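Local coordinates for molybdopterin-guanine dinucleotide biosynthesis protein B (MobB) (Archaeoglobus fulgidus, PDB 2F1R) that probably binds GTP and belongs to the MobB family, which takes part in molybdopterin-guanine dinucleotide biosynthesis, at residues Ala34-Arg38 with Glu102-Lys106; Ser105-Arg111 with Phe124-Arg128. All blocks are in the same frame, centred on the assembly; numbering follows the deposited sequence.

In the fold
Contact 1 and contact 2 follow one another along the chain, sharing Ser105 and Lys106, their centres about 11 Å apart. Contact 1 is partly buried, its centre about 5 Å from the centre of the chain, and joins the end of strand 33-37 to the end of strand 98-102 and the loop that follows it; it combines one backbone hydrogen bond with a salt bridge, a cation-pi pair and apolar packing, and strand 33-37 continues the sheet into the second subunit. Contact 2, its centre about 12 Å from that point, is a surface contact between loops flanking strand 111-114. There buried Arg111 donates hydrogen bonds to main-chain carbonyls of both segments, beside close glycine packing and an Asp110-Arg128 charge pair.

Contact 1 of 2, residues Ala34-Arg38 with Glu102-Lys106; sequences AVVKR and EGFSK
Residues 34-37, in strand 33-37, are extended and run parallel to the end of strand 98-102 at Glu102. Lys37 and Glu102 are the nearest pair, 5.0 Å between CA atoms. Beyond Glu102, segment 102-106 turns away: Gly103 takes phi/psi 84/-139, where a CB would jam against the preceding carbonyl, Phe104 is left-handed (51/38), and Ser105-Lys106 begin a 3-10 turn.

One direct backbone hydrogen bond crosses, Glu102 N to Val36 O at 2.8 Å and 168°. At the next rung Arg38 N and Glu102 O stand 4.4 Å apart, and a water bridges them, accepting from Arg38 N (2.7 Å) and donating to Glu102 O (2.5 Å).

On the side of the sheet carrying Lys37 (chi1 p) and Glu102 (chi1 and chi2 t), Lys37 NZ forms a salt bridge with Glu102 OE1 at 3.6 Å.

Arg38, chi1 m with chi2 -97°, brings its end to the Phe104 ring (chi1 m) in an off-centre cation-pi contact, Arg38 CZ lying 3.8 Å from the centroid and 32° off the normal. Apolar packing brings Val36 CG1 to 3.9 Å from Phe104 CE2; Leu85 touches both side chains.

Strand 33-37 also pairs with a parallel strand of the second subunit, continuing the sheet. Glu102 OE2 makes a weak hydrogen bond to Thr16 in a probable Walker A motif, consistent with the parallel core of a P-loop NTPase.

Contact 2 of 2, residues Ser105-Arg111 with Phe124-Arg128; sequences SKAGKDR and FRQGR
Ser105-Ala107 form a 3-10 turn; Gly108 then takes positive phi (76/10) before the chain extends toward Arg111. Facing it, the irregular segment 124-128 brings Gly127 within 4.0 Å of Gly108 and Arg128 within 4.5 Å of Asp110, CA to CA. At Gly127 (-135/-174) an ideal CB would clash with Gly108 O (2.3 Å), so this approach needs glycine. CA-H...O contacts join Gly108 CA to Gln126 O and Gly127 CA to Gly108 O, both 3.4 Å, and Asp110 CA to Arg128 O at 3.2 Å; Arg111 N donates to the same Arg128 O (2.8 Å).

The buried Arg111 side chain (chi1 p, chi2 -93°, chi3 -35°) folds back over Gly127, whose N lies 3.3 Å from Arg111 CZ over a guanidinium face. Arg111 NH1 donates to Phe124 O (3.0 Å) and, weakly, Gln126 OE1 (3.1 Å), NH2 to Ser105 O (2.6 Å), NE to Lys109 O (2.7 Å). A water links Gly108 O, Asp110 OD1 and Arg128 N. The salt bridge Asp110 OD2 to Arg128 NH1 (3.5 Å) is charge attraction only, the oxygen lying well out of the guanidinium plane.

Arg111 thus ties together the connections flanking strand 111-114, in a parallel sheet consistent with the P-loop NTPase clan.

Contact 1 of 2, residues Ala34-Arg38 with Glu102-Lys106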
# COMPACT_ATOMS: atom_id res chain seq x y z
N ALA A 34 -11.15 0.43 -6.42
CA ALA A 34 -10.18 1.11 -5.54
C ALA A 34 -10.56 2.59 -5.42
O ALA A 34 -11.09 3.16 -6.37
CB ALA A 34 -8.78 0.98 -6.06
N VAL A 35 -10.37 3.15 -4.23
CA VAL A 35 -10.57 4.59 -3.93
C VAL A 35 -9.22 5.29 -3.66
O VAL A 35 -8.41 4.79 -2.84
CB VAL A 35 -11.50 4.78 -2.74
CG1 VAL A 35 -11.59 6.26 -2.30
CG2 VAL A 35 -12.88 4.20 -3.06
N VAL A 36 -8.98 6.38 -4.39
CA VAL A 36 -7.77 7.20 -4.17
C VAL A 36 -8.20 8.47 -3.40
O VAL A 36 -9.11 9.16 -3.81
CB VAL A 36 -7.07 7.54 -5.48
CG1 VAL A 36 -5.75 8.25 -5.23
CG2 VAL A 36 -6.79 6.27 -6.26
N LYS A 37 -7.58 8.72 -2.25
CA LYS A 37 -7.89 9.90 -1.47
C LYS A 37 -6.62 10.56 -1.00
O LYS A 37 -5.59 9.93 -0.91
CB LYS A 37 -8.85 9.58 -0.30
CG LYS A 37 -8.33 8.60 0.75
CD LYS A 37 -9.28 8.47 1.98
CE LYS A 37 -9.10 9.60 3.06
NZ LYS A 37 -10.42 9.92 3.74
N ARG A 38 -6.70 11.88 -0.79
CA ARG A 38 -5.72 12.69 -0.06
C ARG A 38 -6.10 12.65 1.42
O ARG A 38 -5.40 12.04 2.21
CB ARG A 38 -5.80 14.14 -0.53
CG ARG A 38 -5.37 14.37 -1.98
CD ARG A 38 -3.90 14.83 -2.05
NE ARG A 38 -3.41 14.97 -3.42
CZ ARG A 38 -3.95 15.72 -4.39
NH1 ARG A 38 -5.07 16.43 -4.18
NH2 ARG A 38 -3.38 15.74 -5.60
N GLU A 102 -11.53 10.54 -4.31
CA GLU A 102 -12.27 11.41 -3.38
C GLU A 102 -11.51 12.71 -3.50
O GLU A 102 -10.36 12.86 -3.05
CB GLU A 102 -12.34 10.83 -1.98
CG GLU A 102 -13.08 11.63 -0.94
CD GLU A 102 -12.84 11.08 0.50
OE1 GLU A 102 -12.27 11.80 1.36
OE2 GLU A 102 -13.18 9.91 0.75
N GLY A 103 -12.13 13.63 -4.24
CA GLY A 103 -11.45 14.87 -4.57
C GLY A 103 -10.57 14.66 -5.80
O GLY A 103 -11.02 13.98 -6.78
N PHE A 104 -9.36 15.24 -5.74
CA PHE A 104 -8.55 15.46 -6.94
C PHE A 104 -9.35 16.16 -8.06
O PHE A 104 -9.16 15.86 -9.24
CB PHE A 104 -8.01 14.11 -7.51
CG PHE A 104 -6.99 13.46 -6.64
CD1 PHE A 104 -5.63 13.60 -6.91
CD2 PHE A 104 -7.38 12.70 -5.53
CE1 PHE A 104 -4.65 12.96 -6.05
CE2 PHE A 104 -6.40 12.05 -4.68
CZ PHE A 104 -5.06 12.21 -4.95
N SER A 105 -10.20 17.12 -7.69
CA SER A 105 -11.01 17.79 -8.71
C SER A 105 -10.19 18.43 -9.85
O SER A 105 -10.58 18.39 -11.05
CB SER A 105 -11.91 18.85 -8.08
OG SER A 105 -12.67 19.43 -9.14
N LYS A 106 -9.02 18.95 -9.51
CA LYS A 106 -8.22 19.69 -10.49
C LYS A 106 -7.45 18.80 -11.44
O LYS A 106 -6.79 19.30 -12.40
CB LYS A 106 -7.33 20.74 -9.82
CG LYS A 106 -8.02 21.58 -8.73
CD LYS A 106 -8.95 22.64 -9.30
CE LYS A 106 -9.41 23.70 -8.25
NZ LYS A 106 -8.30 24.37 -7.50
O HOH W 1 -9.01 13.35 -0.95

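Contact 2 of 2, residues Ser105-Arg111 with Phe124-Arg128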
# COMPACT_ATOMS: atom_id res chain seq x y z
N SER A 105 -10.20 17.12 -7.69
CA SER A 105 -11.01 17.79 -8.71
C SER A 105 -10.19 18.43 -9.85
O SER A 105 -10.58 18.39 -11.05
CB SER A 105 -11.91 18.85 -8.08
OG SER A 105 -12.67 19.43 -9.14
N LYS A 106 -9.02 18.95 -9.51
CA LYS A 106 -8.22 19.69 -10.49
C LYS A 106 -7.45 18.80 -11.44
O LYS A 106 -6.79 19.30 -12.40
CB LYS A 106 -7.33 20.74 -9.82
CG LYS A 106 -8.02 21.58 -8.73
CD LYS A 106 -8.95 22.64 -9.30
CE LYS A 106 -9.41 23.70 -8.25
NZ LYS A 106 -8.30 24.37 -7.50
N ALA A 107 -7.58 17.48 -11.27
CA ALA A 107 -6.98 16.56 -12.22
C ALA A 107 -7.77 16.37 -13.49
O ALA A 107 -7.24 15.75 -14.43
CB ALA A 107 -6.68 15.21 -11.55
N GLY A 108 -9.02 16.90 -13.54
CA GLY A 108 -9.82 16.91 -14.76
C GLY A 108 -10.47 15.60 -15.19
O GLY A 108 -11.00 15.52 -16.30
N LYS A 109 -10.46 14.57 -14.34
CA LYS A 109 -11.21 13.34 -14.63
C LYS A 109 -12.71 13.61 -14.66
O LYS A 109 -13.18 14.50 -13.95
CB LYS A 109 -10.93 12.23 -13.61
CG LYS A 109 -9.50 11.84 -13.40
CD LYS A 109 -8.79 11.37 -14.71
CE LYS A 109 -7.40 10.84 -14.37
NZ LYS A 109 -6.58 10.72 -15.59
N ASP A 110 -13.47 12.84 -15.46
CA ASP A 110 -14.94 12.87 -15.36
C ASP A 110 -15.34 12.83 -13.88
O ASP A 110 -14.67 12.15 -13.13
CB ASP A 110 -15.53 11.64 -16.03
CG ASP A 110 -15.31 11.64 -17.55
OD1 ASP A 110 -14.72 12.63 -18.06
OD2 ASP A 110 -15.69 10.64 -18.19
N ARG A 111 -16.43 13.50 -13.47
CA ARG A 111 -16.77 13.62 -12.05
C ARG A 111 -18.26 13.59 -11.78
O ARG A 111 -19.07 14.10 -12.57
CB ARG A 111 -16.19 14.91 -11.42
CG ARG A 111 -16.79 16.29 -11.89
CD ARG A 111 -15.99 16.93 -13.09
NE ARG A 111 -14.56 16.63 -12.97
CZ ARG A 111 -13.69 17.36 -12.29
NH1 ARG A 111 -14.08 18.48 -11.70
NH2 ARG A 111 -12.43 16.99 -12.25
N PHE A 124 -16.60 23.19 -9.99
CA PHE A 124 -16.13 21.84 -10.30
C PHE A 124 -16.19 21.47 -11.77
O PHE A 124 -16.37 20.32 -12.10
CB PHE A 124 -16.85 20.81 -9.40
CG PHE A 124 -16.68 21.11 -7.92
CD1 PHE A 124 -15.54 20.71 -7.24
CD2 PHE A 124 -17.64 21.88 -7.23
CE1 PHE A 124 -15.36 21.03 -5.88
CE2 PHE A 124 -17.47 22.21 -5.87
CZ PHE A 124 -16.32 21.78 -5.20
N ARG A 125 -15.97 22.46 -12.65
CA ARG A 125 -15.98 22.28 -14.09
C ARG A 125 -14.63 21.91 -14.73
O ARG A 125 -14.46 22.11 -15.92
CB ARG A 125 -16.53 23.55 -14.78
CG ARG A 125 -17.94 23.93 -14.35
CD ARG A 125 -18.62 25.05 -15.21
NE ARG A 125 -20.06 24.94 -14.93
CZ ARG A 125 -20.93 24.14 -15.58
NH1 ARG A 125 -20.54 23.43 -16.64
NH2 ARG A 125 -22.20 24.07 -15.19
N GLN A 126 -13.67 21.40 -13.96
CA GLN A 126 -12.34 21.07 -14.50
C GLN A 126 -12.31 19.81 -15.38
O GLN A 126 -11.39 19.62 -16.19
CB GLN A 126 -11.33 20.93 -13.37
CG GLN A 126 -11.21 22.20 -12.44
CD GLN A 126 -12.13 22.15 -11.23
OE1 GLN A 126 -13.03 21.31 -11.15
NE2 GLN A 126 -11.93 23.08 -10.30
N GLY A 127 -13.29 18.94 -15.20
CA GLY A 127 -13.50 17.81 -16.12
C GLY A 127 -14.96 17.68 -16.45
O GLY A 127 -15.76 18.52 -16.05
N ARG A 128 -15.31 16.62 -17.17
CA ARG A 128 -16.71 16.38 -17.55
C ARG A 128 -17.61 16.01 -16.37
O ARG A 128 -17.33 15.04 -15.64
CB ARG A 128 -16.80 15.31 -18.64
CG ARG A 128 -18.11 15.35 -19.37
CD ARG A 128 -18.03 14.56 -20.70
NE ARG A 128 -18.84 13.37 -20.58
CZ ARG A 128 -18.40 12.12 -20.75
NH1 ARG A 128 -17.12 11.89 -21.08
NH2 ARG A 128 -19.27 11.11 -20.60
O HOH W 2 -12.49 22.18 -7.97
O HOH W 3 -13.29 14.78 -17.79